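Local structure of flagellar brake protein YcgR (Klebsiella pneumoniae, 5KEC) at residues 18-23 with 41-46; 33-38 with 58-63; 49-54 with 98-103; 80-85 with 94-99. The protein binds the second messenger c-di-GMP and probably activates transcription of the type 3 fimbriae genes, which links it to biofilm formation. All blocks are in the same frame, centred on the assembly; numbering follows the deposited sequence.

How the interactions relate
All four contacts belong to the YcgR-like N-terminal domain, an antiparallel sheet with helix 13-25 packed against it. Interactions 3 and 4 share Phe98 and Ser99, their centres about 7 Å apart, because strand 94-99 runs between strands 50-55 and 74-87. Glu50 ties them further, with a salt bridge to Lys84 and a hydrogen bond to Thr83. Interaction 1, about 9 Å from interaction 3 between centres, joins it through backbone bonds of Thr44 and Arg45 to His52. Interaction 2, about 12 Å from interaction 4 between centres, meets it through a hydrogen bond between Ile59 N and Tyr96 OH. Of the c-di-GMP-binding residues, unliganded here, His70 lies about 8 Å from Glu23, Asn186 and Arg114 about 7 Å from Asn35, between side chains.

Interaction 1 (18-23 with 41-46); sequences AIFREE and TQLTRV
Helix 13-25 packs against the YcgR-like domain's sheet, and here Phe20 and Arg21 meet Leu43 and Val46 from the last part of strand 37-46. Val46 fits against the helix with both methyls. Its CG1, held anti to the backbone N (chi1 178°), lies 3.7 Å from Phe20 CB and also touches Arg21 CG, while CG2 rests against the carbonyl group of Phe20. Leu43 likewise divides its two branches: CD1 reaches Phe20 O at 3.7 Å and the backbone of Glu23, whereas CD2 approaches the ring of Phe20 obliquely, 4.0 Å from CD2 of that ring. The leucine and phenylalanine side chains cross at about a right angle. Arg21, extended from CG to NE, carries its guanidinium over the carbonyl end of Val46, with the Val46 carbonyl carbon over one face and NH1 3.5 Å from Val46 O. No direct hydrogen bond links the two segments. A water accepts from Leu43 N at 2.9 Å and has at most a weak, long bond to Glu23 O, so any water bridge is tenuous. The carboxylate of Glu23 is instead held by Thr28 and Ser71, its side chain about 8 Å from that of His70, a c-di-GMP-binding residue. Beyond the pair, Phe20 meets Phe51 of strand 50-55 and Phe78 of strand 74-87, so the helix is seated on several strands at once.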
loop_
_atom_site.group_PDB
_atom_site.type_symbol
_atom_site.label_atom_id
_atom_site.label_comp_id
_atom_site.label_asym_id
_atom_site.label_seq_id
_atom_site.Cartn_x
_atom_site.Cartn_y
_atom_site.Cartn_z
ATOM N N ALA B 18 13.204 7.211 -20.939
ATOM C CA ALA B 18 14.328 6.393 -21.387
ATOM C C ALA B 18 14.470 5.105 -20.577
ATOM O O ALA B 18 14.774 4.047 -21.134
ATOM C CB ALA B 18 15.622 7.193 -21.332
ATOM N N ILE B 19 14.258 5.197 -19.263
ATOM C CA ILE B 19 14.376 4.029 -18.392
ATOM C C ILE B 19 13.260 3.024 -18.654
ATOM O O ILE B 19 13.502 1.811 -18.710
ATOM C CB ILE B 19 14.388 4.419 -16.898
ATOM C CG1 ILE B 19 15.757 4.988 -16.510
ATOM C CG2 ILE B 19 14.056 3.214 -16.025
ATOM C CD1 ILE B 19 15.755 5.735 -15.175
ATOM N N PHE B 20 12.040 3.520 -18.830
ATOM C CA PHE B 20 10.924 2.622 -19.112
ATOM C C PHE B 20 11.116 1.879 -20.434
ATOM O O PHE B 20 10.903 0.665 -20.507
ATOM C CB PHE B 20 9.582 3.366 -19.069
ATOM C CG PHE B 20 8.943 3.360 -17.711
ATOM C CD1 PHE B 20 9.475 4.113 -16.677
ATOM C CD2 PHE B 20 7.813 2.592 -17.464
ATOM C CE1 PHE B 20 8.895 4.099 -15.421
ATOM C CE2 PHE B 20 7.229 2.570 -16.208
ATOM C CZ PHE B 20 7.769 3.327 -15.185
ATOM N N ARG B 21 11.537 2.604 -21.466
ATOM C CA ARG B 21 11.780 2.006 -22.773
ATOM C C ARG B 21 12.826 0.900 -22.715
ATOM O O ARG B 21 12.700 -0.117 -23.396
ATOM C CB ARG B 21 12.200 3.066 -23.787
ATOM C CG ARG B 21 11.088 4.027 -24.176
ATOM C CD ARG B 21 11.510 4.880 -25.360
ATOM N NE ARG B 21 10.462 5.803 -25.783
ATOM C CZ ARG B 21 9.449 5.468 -26.577
ATOM N NH1 ARG B 21 9.339 4.221 -27.023
ATOM N NH2 ARG B 21 8.541 6.374 -26.918
ATOM N N GLU B 22 13.854 1.103 -21.897
ATOM C CA GLU B 22 14.928 0.130 -21.770
ATOM C C GLU B 22 14.460 -1.115 -21.031
ATOM O O GLU B 22 14.695 -2.238 -21.482
ATOM C CB GLU B 22 16.131 0.751 -21.057
ATOM C CG GLU B 22 17.284 -0.214 -20.846
ATOM C CD GLU B 22 18.554 0.487 -20.397
ATOM O OE1 GLU B 22 18.610 0.957 -19.240
ATOM O OE2 GLU B 22 19.495 0.572 -21.211
ATOM N N GLU B 23 13.794 -0.919 -19.899
ATOM C CA GLU B 23 13.309 -2.048 -19.116
ATOM C C GLU B 23 12.278 -2.852 -19.917
ATOM O O GLU B 23 12.235 -4.080 -19.841
ATOM C CB GLU B 23 12.732 -1.573 -17.781
ATOM C CG GLU B 23 13.719 -0.790 -16.925
ATOM C CD GLU B 23 15.010 -1.554 -16.645
ATOM O OE1 GLU B 23 14.971 -2.789 -16.468
ATOM O OE2 GLU B 23 16.078 -0.916 -16.599
ATOM N N THR B 41 4.602 -9.226 -13.928
ATOM C CA THR B 41 4.380 -9.296 -15.357
ATOM C C THR B 41 5.478 -8.502 -16.057
ATOM O O THR B 41 6.538 -8.266 -15.478
ATOM C CB THR B 41 2.973 -8.768 -15.721
ATOM O OG1 THR B 41 2.722 -8.969 -17.117
ATOM C CG2 THR B 41 2.845 -7.283 -15.374
ATOM N N GLN B 42 5.244 -8.118 -17.306
ATOM C CA GLN B 42 6.182 -7.271 -18.037
ATOM C C GLN B 42 5.452 -6.047 -18.566
ATOM O O GLN B 42 4.234 -6.073 -18.756
ATOM C CB GLN B 42 6.824 -8.020 -19.211
ATOM C CG GLN B 42 8.181 -8.649 -18.921
ATOM C CD GLN B 42 8.081 -9.914 -18.087
ATOM O OE1 GLN B 42 6.996 -10.463 -17.895
ATOM N NE2 GLN B 42 9.216 -10.378 -17.581
ATOM N N LEU B 43 6.198 -4.969 -18.788
ATOM C CA LEU B 43 5.672 -3.805 -19.488
ATOM C C LEU B 43 5.254 -4.232 -20.886
ATOM O O LEU B 43 5.994 -4.945 -21.560
ATOM C CB LEU B 43 6.761 -2.741 -19.608
ATOM C CG LEU B 43 7.221 -2.080 -18.314
ATOM C CD1 LEU B 43 8.598 -1.453 -18.531
ATOM C CD2 LEU B 43 6.205 -1.047 -17.859
ATOM N N THR B 44 4.088 -3.792 -21.343
ATOM C CA THR B 44 3.647 -4.180 -22.681
ATOM C C THR B 44 3.753 -3.038 -23.695
ATOM O O THR B 44 3.647 -3.253 -24.907
ATOM C CB THR B 44 2.217 -4.771 -22.665
ATOM O OG1 THR B 44 1.315 -3.842 -22.064
ATOM C CG2 THR B 44 2.180 -6.040 -21.854
ATOM N N ARG B 45 3.971 -1.824 -23.202
ATOM C CA ARG B 45 4.060 -0.669 -24.084
ATOM C C ARG B 45 4.515 0.565 -23.327
ATOM O O ARG B 45 4.100 0.798 -22.195
ATOM C CB ARG B 45 2.712 -0.400 -24.754
ATOM C CG ARG B 45 2.751 0.697 -25.798
ATOM C CD ARG B 45 1.350 1.114 -26.223
ATOM N NE ARG B 45 1.386 2.283 -27.095
ATOM C CZ ARG B 45 1.481 2.225 -28.420
ATOM N NH1 ARG B 45 1.538 1.048 -29.031
ATOM N NH2 ARG B 45 1.515 3.344 -29.133
ATOM N N VAL B 46 5.377 1.349 -23.958
ATOM C CA VAL B 46 5.859 2.588 -23.369
ATOM C C VAL B 46 5.765 3.699 -24.401
ATOM O O VAL B 46 6.219 3.549 -25.535
ATOM C CB VAL B 46 7.323 2.473 -22.896
ATOM C CG1 VAL B 46 7.805 3.805 -22.339
ATOM C CG2 VAL B 46 7.470 1.370 -21.852
HETATM O O HOH W 1 9.073 -4.993 -18.758
#

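Interaction 2 (33-38 with 58-63); sequences FFNNTS and KIPSGH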
loop_
_atom_site.group_PDB
_atom_site.type_symbol
_atom_site.label_atom_id
_atom_site.label_comp_id
_atom_site.label_asym_id
_atom_site.label_seq_id
_atom_site.Cartn_x
_atom_site.Cartn_y
_atom_site.Cartn_z
ATOM N N PHE B 33 1.546 -3.857 -6.914
ATOM C CA PHE B 33 0.909 -4.108 -5.627
ATOM C C PHE B 33 -0.448 -3.424 -5.554
ATOM O O PHE B 33 -0.584 -2.260 -5.921
ATOM C CB PHE B 33 1.769 -3.581 -4.473
ATOM C CG PHE B 33 3.125 -4.204 -4.386
ATOM C CD1 PHE B 33 3.303 -5.421 -3.748
ATOM C CD2 PHE B 33 4.230 -3.565 -4.926
ATOM C CE1 PHE B 33 4.559 -5.993 -3.661
ATOM C CE2 PHE B 33 5.490 -4.138 -4.840
ATOM C CZ PHE B 33 5.651 -5.352 -4.208
ATOM N N PHE B 34 -1.453 -4.153 -5.087
ATOM C CA PHE B 34 -2.719 -3.534 -4.707
ATOM C C PHE B 34 -3.378 -4.338 -3.604
ATOM O O PHE B 34 -3.560 -5.549 -3.733
ATOM C CB PHE B 34 -3.661 -3.360 -5.904
ATOM C CG PHE B 34 -3.660 -4.518 -6.857
ATOM C CD1 PHE B 34 -4.647 -5.484 -6.797
ATOM C CD2 PHE B 34 -2.677 -4.635 -7.821
ATOM C CE1 PHE B 34 -4.649 -6.544 -7.673
ATOM C CE2 PHE B 34 -2.675 -5.694 -8.701
ATOM C CZ PHE B 34 -3.663 -6.650 -8.626
ATOM N N ASN B 35 -3.706 -3.659 -2.510
ATOM C CA ASN B 35 -4.351 -4.302 -1.377
ATOM C C ASN B 35 -3.524 -5.466 -0.828
ATOM O O ASN B 35 -2.450 -5.270 -0.264
ATOM C CB ASN B 35 -5.750 -4.774 -1.778
ATOM C CG ASN B 35 -6.570 -3.676 -2.441
ATOM O OD1 ASN B 35 -6.457 -2.502 -2.083
ATOM N ND2 ASN B 35 -7.398 -4.053 -3.412
ATOM N N ASN B 36 -4.032 -6.680 -1.015
ATOM C CA ASN B 36 -3.407 -7.884 -0.489
ATOM C C ASN B 36 -2.474 -8.524 -1.506
ATOM O O ASN B 36 -1.664 -9.397 -1.175
ATOM C CB ASN B 36 -4.498 -8.894 -0.143
ATOM C CG ASN B 36 -4.354 -9.446 1.248
ATOM O OD1 ASN B 36 -3.817 -8.780 2.135
ATOM N ND2 ASN B 36 -4.832 -10.672 1.455
ATOM N N THR B 37 -2.602 -8.077 -2.748
ATOM C CA THR B 37 -2.102 -8.829 -3.886
ATOM C C THR B 37 -0.874 -8.217 -4.541
ATOM O O THR B 37 -0.681 -7.005 -4.539
ATOM C CB THR B 37 -3.209 -8.980 -4.947
ATOM O OG1 THR B 37 -4.373 -9.555 -4.340
ATOM C CG2 THR B 37 -2.747 -9.862 -6.101
ATOM N N SER B 38 -0.050 -9.086 -5.108
ATOM C CA SER B 38 1.105 -8.679 -5.884
ATOM C C SER B 38 1.175 -9.572 -7.104
ATOM O O SER B 38 1.095 -10.796 -6.991
ATOM C CB SER B 38 2.379 -8.823 -5.055
ATOM O OG SER B 38 3.522 -8.869 -5.883
ATOM N N LYS B 58 -8.397 -7.525 -11.657
ATOM C CA LYS B 58 -8.979 -6.195 -11.527
ATOM C C LYS B 58 -8.097 -5.361 -10.606
ATOM O O LYS B 58 -7.746 -5.794 -9.506
ATOM C CB LYS B 58 -10.404 -6.261 -10.964
ATOM C CG LYS B 58 -11.468 -6.782 -11.931
ATOM C CD LYS B 58 -11.382 -8.289 -12.117
ATOM C CE LYS B 58 -12.732 -8.872 -12.521
ATOM N NZ LYS B 58 -13.297 -8.213 -13.733
ATOM N N ILE B 59 -7.732 -4.171 -11.064
ATOM C CA ILE B 59 -6.890 -3.278 -10.284
ATOM C C ILE B 59 -7.649 -1.990 -10.006
ATOM O O ILE B 59 -8.148 -1.354 -10.934
ATOM C CB ILE B 59 -5.586 -2.950 -11.032
ATOM C CG1 ILE B 59 -4.869 -4.238 -11.438
ATOM C CG2 ILE B 59 -4.675 -2.076 -10.180
ATOM C CD1 ILE B 59 -3.732 -4.016 -12.416
ATOM N N PRO B 60 -7.733 -1.598 -8.725
ATOM C CA PRO B 60 -8.460 -0.386 -8.327
ATOM C C PRO B 60 -8.044 0.830 -9.147
ATOM O O PRO B 60 -6.859 1.007 -9.437
ATOM C CB PRO B 60 -8.064 -0.200 -6.854
ATOM C CG PRO B 60 -6.867 -1.085 -6.640
ATOM C CD PRO B 60 -7.057 -2.233 -7.582
ATOM N N SER B 61 -9.016 1.657 -9.517
ATOM C CA SER B 61 -8.744 2.852 -10.305
ATOM C C SER B 61 -8.845 4.110 -9.447
ATOM O O SER B 61 -9.159 4.039 -8.257
ATOM C CB SER B 61 -9.712 2.940 -11.488
ATOM O OG SER B 61 -9.393 4.029 -12.337
ATOM N N GLY B 62 -8.571 5.262 -10.055
ATOM C CA GLY B 62 -8.652 6.536 -9.364
ATOM C C GLY B 62 -7.792 6.575 -8.117
ATOM O O GLY B 62 -8.090 7.294 -7.161
ATOM N N HIS B 63 -6.717 5.796 -8.130
ATOM C CA HIS B 63 -5.827 5.693 -6.985
ATOM C C HIS B 63 -4.415 5.367 -7.460
ATOM O O HIS B 63 -4.234 4.604 -8.407
ATOM C CB HIS B 63 -6.337 4.612 -6.027
ATOM C CG HIS B 63 -5.515 4.461 -4.785
ATOM N ND1 HIS B 63 -5.286 5.504 -3.914
ATOM C CD2 HIS B 63 -4.875 3.387 -4.265
ATOM C CE1 HIS B 63 -4.535 5.079 -2.911
ATOM N NE2 HIS B 63 -4.272 3.799 -3.102
#
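Phe34 lays its ring against Ile59, and Pro60 packs beside the base of the same side chain. Ile59 CG1 sits over one ring face, 4.1 Å from the centroid and offset toward the rim, in a CH-pi contact. Its nearest ring atom is Phe34 CE2, at 3.8 Å, and Ile59 CG2 adds a touch on Phe34 CD2. Pro60 CD, oblique to the ring plane, is 4.0 Å from Phe34 CB, and Pro60 CG lies equally near that atom. On one side of the outer ring Phe34 CE1 approaches Lys58 O at 3.7 Å, again obliquely, so three successive residues line the phenylalanine, from Pro60 at CB back to Ile59 and Lys58 at the outer ring carbons. Both Ile59 and Pro60 cross the Phe34 side chain at about a right angle. The backbone beneath Phe34 is fixed by a type II' beta turn from Phe34 to Thr37, closed by Thr37 N to Phe34 O at 2.9 Å and by Phe34 N to Thr37 O at 3.0 Å. Asn35, at the second position of this turn, extends its amide toward Pro60, with its side chain about 7 Å from those of Asn186 and Arg114, which bind c-di-GMP. The contact thus sets the hairpin of strands 29-34 and 37-46 against the loop joining strands 50-55 and 64-71, where Ile59 N also bonds to Tyr96 OH of strand 94-99.

Interaction 3 (49-54 with 98-103); sequences AEFHIQ and FSLPEC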
loop_
_atom_site.group_PDB
_atom_site.type_symbol
_atom_site.label_atom_id
_atom_site.label_comp_id
_atom_site.label_asym_id
_atom_site.label_seq_id
_atom_site.Cartn_x
_atom_site.Cartn_y
_atom_site.Cartn_z
ATOM N N ALA B 49 3.809 9.430 -22.582
ATOM C CA ALA B 49 2.948 9.832 -21.472
ATOM C C ALA B 49 2.487 8.681 -20.573
ATOM O O ALA B 49 2.081 8.910 -19.432
ATOM C CB ALA B 49 1.744 10.594 -22.003
ATOM N N GLU B 50 2.550 7.453 -21.084
ATOM C CA GLU B 50 1.953 6.313 -20.393
ATOM C C GLU B 50 2.743 5.021 -20.586
ATOM O O GLU B 50 3.524 4.892 -21.522
ATOM C CB GLU B 50 0.516 6.101 -20.878
ATOM C CG GLU B 50 -0.442 7.220 -20.510
ATOM C CD GLU B 50 -1.772 7.120 -21.235
ATOM O OE1 GLU B 50 -1.813 6.510 -22.329
ATOM O OE2 GLU B 50 -2.773 7.655 -20.709
ATOM N N PHE B 51 2.551 4.076 -19.674
ATOM C CA PHE B 51 3.073 2.729 -19.863
ATOM C C PHE B 51 1.940 1.743 -19.672
ATOM O O PHE B 51 1.004 2.008 -18.925
ATOM C CB PHE B 51 4.219 2.423 -18.895
ATOM C CG PHE B 51 3.788 2.273 -17.462
ATOM C CD1 PHE B 51 3.412 1.034 -16.964
ATOM C CD2 PHE B 51 3.770 3.371 -16.611
ATOM C CE1 PHE B 51 3.021 0.889 -15.638
ATOM C CE2 PHE B 51 3.379 3.240 -15.283
ATOM C CZ PHE B 51 2.999 1.996 -14.798
ATOM N N HIS B 52 2.023 0.604 -20.351
ATOM C CA HIS B 52 0.954 -0.383 -20.289
ATOM C C HIS B 52 1.395 -1.664 -19.622
ATOM O O HIS B 52 2.555 -2.050 -19.704
ATOM C CB HIS B 52 0.462 -0.729 -21.690
ATOM C CG HIS B 52 -0.184 0.413 -22.397
ATOM N ND1 HIS B 52 -0.913 0.252 -23.556
ATOM C CD2 HIS B 52 -0.214 1.734 -22.111
ATOM C CE1 HIS B 52 -1.360 1.430 -23.956
ATOM N NE2 HIS B 52 -0.950 2.346 -23.096
ATOM N N ILE B 53 0.447 -2.322 -18.968
ATOM C CA ILE B 53 0.618 -3.702 -18.553
ATOM C C ILE B 53 -0.681 -4.429 -18.867
ATOM O O ILE B 53 -1.717 -3.795 -19.072
ATOM C CB ILE B 53 0.957 -3.812 -17.058
ATOM C CG1 ILE B 53 -0.134 -3.164 -16.211
ATOM C CG2 ILE B 53 2.326 -3.185 -16.764
ATOM C CD1 ILE B 53 -1.157 -4.146 -15.692
ATOM N N GLN B 54 -0.623 -5.755 -18.918
ATOM C CA GLN B 54 -1.796 -6.560 -19.223
ATOM C C GLN B 54 -1.959 -7.645 -18.185
ATOM O O GLN B 54 -0.985 -8.287 -17.778
ATOM C CB GLN B 54 -1.680 -7.175 -20.625
ATOM C CG GLN B 54 -1.656 -6.142 -21.758
ATOM C CD GLN B 54 -1.214 -6.743 -23.083
ATOM O OE1 GLN B 54 -1.324 -7.948 -23.293
ATOM N NE2 GLN B 54 -0.693 -5.907 -23.974
ATOM N N PHE B 98 -1.199 3.287 -17.537
ATOM C CA PHE B 98 -0.872 4.092 -16.369
ATOM C C PHE B 98 -0.077 5.306 -16.826
ATOM O O PHE B 98 0.685 5.226 -17.784
ATOM C CB PHE B 98 -0.032 3.279 -15.374
ATOM C CG PHE B 98 -0.783 2.163 -14.697
ATOM C CD1 PHE B 98 -1.424 2.378 -13.486
ATOM C CD2 PHE B 98 -0.824 0.896 -15.256
ATOM C CE1 PHE B 98 -2.109 1.358 -12.857
ATOM C CE2 PHE B 98 -1.509 -0.127 -14.638
ATOM C CZ PHE B 98 -2.154 0.102 -13.433
ATOM N N SER B 99 -0.260 6.437 -16.158
ATOM C CA SER B 99 0.563 7.602 -16.449
ATOM C C SER B 99 1.993 7.302 -16.035
ATOM O O SER B 99 2.220 6.658 -15.015
ATOM C CB SER B 99 0.057 8.836 -15.701
ATOM O OG SER B 99 -1.039 9.426 -16.376
ATOM N N LEU B 100 2.958 7.755 -16.826
ATOM C CA LEU B 100 4.349 7.584 -16.441
ATOM C C LEU B 100 4.563 8.272 -15.108
ATOM O O LEU B 100 4.016 9.347 -14.865
ATOM C CB LEU B 100 5.292 8.157 -17.500
ATOM C CG LEU B 100 5.595 7.264 -18.708
ATOM C CD1 LEU B 100 6.415 8.024 -19.736
ATOM C CD2 LEU B 100 6.318 5.984 -18.282
ATOM N N PRO B 101 5.345 7.645 -14.228
ATOM C CA PRO B 101 5.633 8.254 -12.930
ATOM C C PRO B 101 6.448 9.518 -13.140
ATOM O O PRO B 101 7.165 9.631 -14.137
ATOM C CB PRO B 101 6.481 7.189 -12.230
ATOM C CG PRO B 101 7.132 6.439 -13.352
ATOM C CD PRO B 101 6.103 6.398 -14.439
ATOM N N GLU B 102 6.336 10.456 -12.212
ATOM C CA GLU B 102 7.054 11.716 -12.318
ATOM C C GLU B 102 8.239 11.667 -11.376
ATOM O O GLU B 102 9.066 12.570 -11.345
ATOM C CB GLU B 102 6.129 12.884 -11.976
ATOM C CG GLU B 102 4.983 13.056 -12.960
ATOM C CD GLU B 102 3.886 13.961 -12.433
ATOM O OE1 GLU B 102 3.545 13.850 -11.237
ATOM O OE2 GLU B 102 3.369 14.787 -13.217
ATOM N N CYS B 103 8.312 10.592 -10.604
ATOM C CA CYS B 103 9.442 10.368 -9.721
ATOM C C CYS B 103 9.750 8.879 -9.605
ATOM O O CYS B 103 8.850 8.057 -9.439
ATOM C CB CYS B 103 9.176 10.964 -8.339
ATOM S SG CYS B 103 10.674 11.261 -7.374
#
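Phe51 and Phe98 form an antiparallel hydrogen-bonded pair that joins strands 50-55 and 94-99 within the YcgR-like domain's sheet. Their backbones exchange two bonds: Phe51 N to Phe98 O and Phe98 N to Phe51 O, the latter nearly straight at 176°. Past the neighbouring non-hydrogen-bonded pair, Glu50 with Ser99, Leu100 N donates to Ala49 O from above the carbonyl plane and carries the pairing beyond the strand. Glu50 CA adds a CA-H...O contact to Phe98 O at 3.1 Å.

Among the aromatics, the two rings lie nearly parallel, their planes 15° apart, but are slid so far that they barely overlap. Phe98 CB takes the place over the Phe51 face instead, in a CH-pi contact 3.7 Å from the centroid. Phe67 meets both rings edge-to-face.

Apolar contacts extend this patch at both ends. Leu100 CD2 lies 4.0 Å from Phe51 CD2, and Ile53 CG1 touches the edge of the Phe98 ring, 3.7 Å from CE2.

Interaction 4 (80-85 with 94-99); sequences AALTKH and IRYAFS
Strands 80-85 and 94-99 pair antiparallel as a hairpin interrupted by a classic beta bulge, in which Thr83 and Lys84 both face Ala97. Ala97 O accepts both amides, Thr83 N at 2.7 Å and the longer Lys84 N at 3.3 Å, while Ala97 N returns a bond to Lys84 O. Ser99 N to Ala81 O holds the pairing on the other side of the bulge.

On the face with Leu82, His85, Tyr96 and Phe98, a chi1 of -170° puts Leu82 CG anti to the backbone N, and from there Leu82 CD1 meets the Tyr96 ring at its edge, 3.3 Å from CD2. His85 CB comes to that same CD2 obliquely. Leu82 CB packs against CE1 of the Phe98 ring at 3.8 Å. Separately, Ala80 CB lies near Phe98 CB. On the face with Lys84 and Ala97, their CB atoms touch at 3.8 Å, and the end of the lysine chain leads away from strand 94-99.

Thr83 OG1 and Lys84 NZ both find Glu50 of strand 50-55, by a hydrogen bond and a salt bridge. With the bulge placing both residues opposite Ala97, two successive polar side chains reach the one carboxylate across the intervening strand, which would probably favour the charged form of Glu50.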
loop_
_atom_site.group_PDB
_atom_site.type_symbol
_atom_site.label_atom_id
_atom_site.label_comp_id
_atom_site.label_asym_id
_atom_site.label_seq_id
_atom_site.Cartn_x
_atom_site.Cartn_y
_atom_site.Cartn_z
ATOM N N ALA B 80 1.923 5.123 -9.689
ATOM C CA ALA B 80 1.319 5.601 -10.918
ATOM C C ALA B 80 -0.175 5.350 -10.903
ATOM O O ALA B 80 -0.646 4.330 -10.398
ATOM C CB ALA B 80 1.968 4.944 -12.139
ATOM N N ALA B 81 -0.919 6.296 -11.452
ATOM C CA ALA B 81 -2.365 6.182 -11.504
ATOM C C ALA B 81 -2.803 5.599 -12.841
ATOM O O ALA B 81 -2.178 5.838 -13.877
ATOM C CB ALA B 81 -3.015 7.546 -11.275
ATOM N N LEU B 82 -3.884 4.833 -12.801
ATOM C CA LEU B 82 -4.461 4.227 -13.988
ATOM C C LEU B 82 -5.208 5.297 -14.771
ATOM O O LEU B 82 -5.974 6.071 -14.196
ATOM C CB LEU B 82 -5.408 3.104 -13.565
ATOM C CG LEU B 82 -6.007 2.125 -14.572
ATOM C CD1 LEU B 82 -6.602 0.952 -13.814
ATOM C CD2 LEU B 82 -7.060 2.789 -15.445
ATOM N N THR B 83 -4.978 5.347 -16.078
ATOM C CA THR B 83 -5.636 6.336 -16.926
ATOM C C THR B 83 -6.679 5.692 -17.838
ATOM O O THR B 83 -7.757 6.247 -18.049
ATOM C CB THR B 83 -4.622 7.105 -17.794
ATOM O OG1 THR B 83 -3.996 6.204 -18.714
ATOM C CG2 THR B 83 -3.560 7.758 -16.921
ATOM N N LYS B 84 -6.349 4.521 -18.376
ATOM C CA LYS B 84 -7.229 3.823 -19.309
ATOM C C LYS B 84 -7.241 2.333 -19.013
ATOM O O LYS B 84 -6.307 1.803 -18.407
ATOM C CB LYS B 84 -6.754 4.027 -20.749
ATOM C CG LYS B 84 -6.444 5.463 -21.122
ATOM C CD LYS B 84 -5.605 5.527 -22.391
ATOM C CE LYS B 84 -5.169 6.951 -22.695
ATOM N NZ LYS B 84 -4.183 6.995 -23.806
ATOM N N HIS B 85 -8.292 1.650 -19.448
ATOM C CA HIS B 85 -8.323 0.195 -19.363
ATOM C C HIS B 85 -9.389 -0.389 -20.275
ATOM O O HIS B 85 -10.485 0.157 -20.395
ATOM C CB HIS B 85 -8.537 -0.275 -17.921
ATOM C CG HIS B 85 -9.978 -0.364 -17.517
ATOM N ND1 HIS B 85 -10.551 0.504 -16.611
ATOM C CD2 HIS B 85 -10.955 -1.224 -17.886
ATOM C CE1 HIS B 85 -11.823 0.184 -16.446
ATOM N NE2 HIS B 85 -12.094 -0.861 -17.207
ATOM N N ILE B 94 -7.031 -7.798 -19.969
ATOM C CA ILE B 94 -7.211 -6.366 -19.790
ATOM C C ILE B 94 -5.908 -5.615 -20.000
ATOM O O ILE B 94 -4.893 -5.928 -19.382
ATOM C CB ILE B 94 -7.743 -6.028 -18.391
ATOM C CG1 ILE B 94 -9.096 -6.703 -18.162
ATOM C CG2 ILE B 94 -7.852 -4.523 -18.225
ATOM C CD1 ILE B 94 -9.326 -7.136 -16.724
ATOM N N ARG B 95 -5.947 -4.628 -20.885
ATOM C CA ARG B 95 -4.825 -3.730 -21.091
ATOM C C ARG B 95 -5.025 -2.493 -20.227
ATOM O O ARG B 95 -5.981 -1.741 -20.420
ATOM C CB ARG B 95 -4.719 -3.337 -22.565
ATOM C CG ARG B 95 -3.568 -2.397 -22.877
ATOM C CD ARG B 95 -3.419 -2.173 -24.378
ATOM N NE ARG B 95 -4.444 -1.285 -24.924
ATOM C CZ ARG B 95 -5.557 -1.700 -25.524
ATOM N NH1 ARG B 95 -5.799 -2.998 -25.662
ATOM N NH2 ARG B 95 -6.430 -0.814 -25.989
ATOM N N TYR B 96 -4.135 -2.306 -19.259
ATOM C CA TYR B 96 -4.157 -1.134 -18.393
ATOM C C TYR B 96 -3.140 -0.103 -18.859
ATOM O O TYR B 96 -1.991 -0.439 -19.149
ATOM C CB TYR B 96 -3.811 -1.523 -16.957
ATOM C CG TYR B 96 -4.856 -2.354 -16.255
ATOM C CD1 TYR B 96 -4.763 -3.738 -16.222
ATOM C CD2 TYR B 96 -5.931 -1.753 -15.612
ATOM C CE1 TYR B 96 -5.709 -4.497 -15.571
ATOM C CE2 TYR B 96 -6.885 -2.507 -14.959
ATOM C CZ TYR B 96 -6.766 -3.881 -14.943
ATOM O OH TYR B 96 -7.710 -4.637 -14.296
ATOM N N ALA B 97 -3.557 1.156 -18.914
ATOM C CA ALA B 97 -2.626 2.239 -19.189
ATOM C C ALA B 97 -2.450 3.089 -17.936
ATOM O O ALA B 97 -3.425 3.538 -17.334
ATOM C CB ALA B 97 -3.111 3.085 -20.354
ATOM N N PHE B 98 -1.199 3.287 -17.537
ATOM C CA PHE B 98 -0.872 4.092 -16.369
ATOM C C PHE B 98 -0.077 5.306 -16.826
ATOM O O PHE B 98 0.685 5.226 -17.784
ATOM C CB PHE B 98 -0.032 3.279 -15.374
ATOM C CG PHE B 98 -0.783 2.163 -14.697
ATOM C CD1 PHE B 98 -1.424 2.378 -13.486
ATOM C CD2 PHE B 98 -0.824 0.896 -15.256
ATOM C CE1 PHE B 98 -2.109 1.358 -12.857
ATOM C CE2 PHE B 98 -1.509 -0.127 -14.638
ATOM C CZ PHE B 98 -2.154 0.102 -13.433
ATOM N N SER B 99 -0.260 6.437 -16.158
ATOM C CA SER B 99 0.563 7.602 -16.449
ATOM C C SER B 99 1.993 7.302 -16.035
ATOM O O SER B 99 2.220 6.658 -15.015
ATOM C CB SER B 99 0.057 8.836 -15.701
ATOM O OG SER B 99 -1.039 9.426 -16.376
#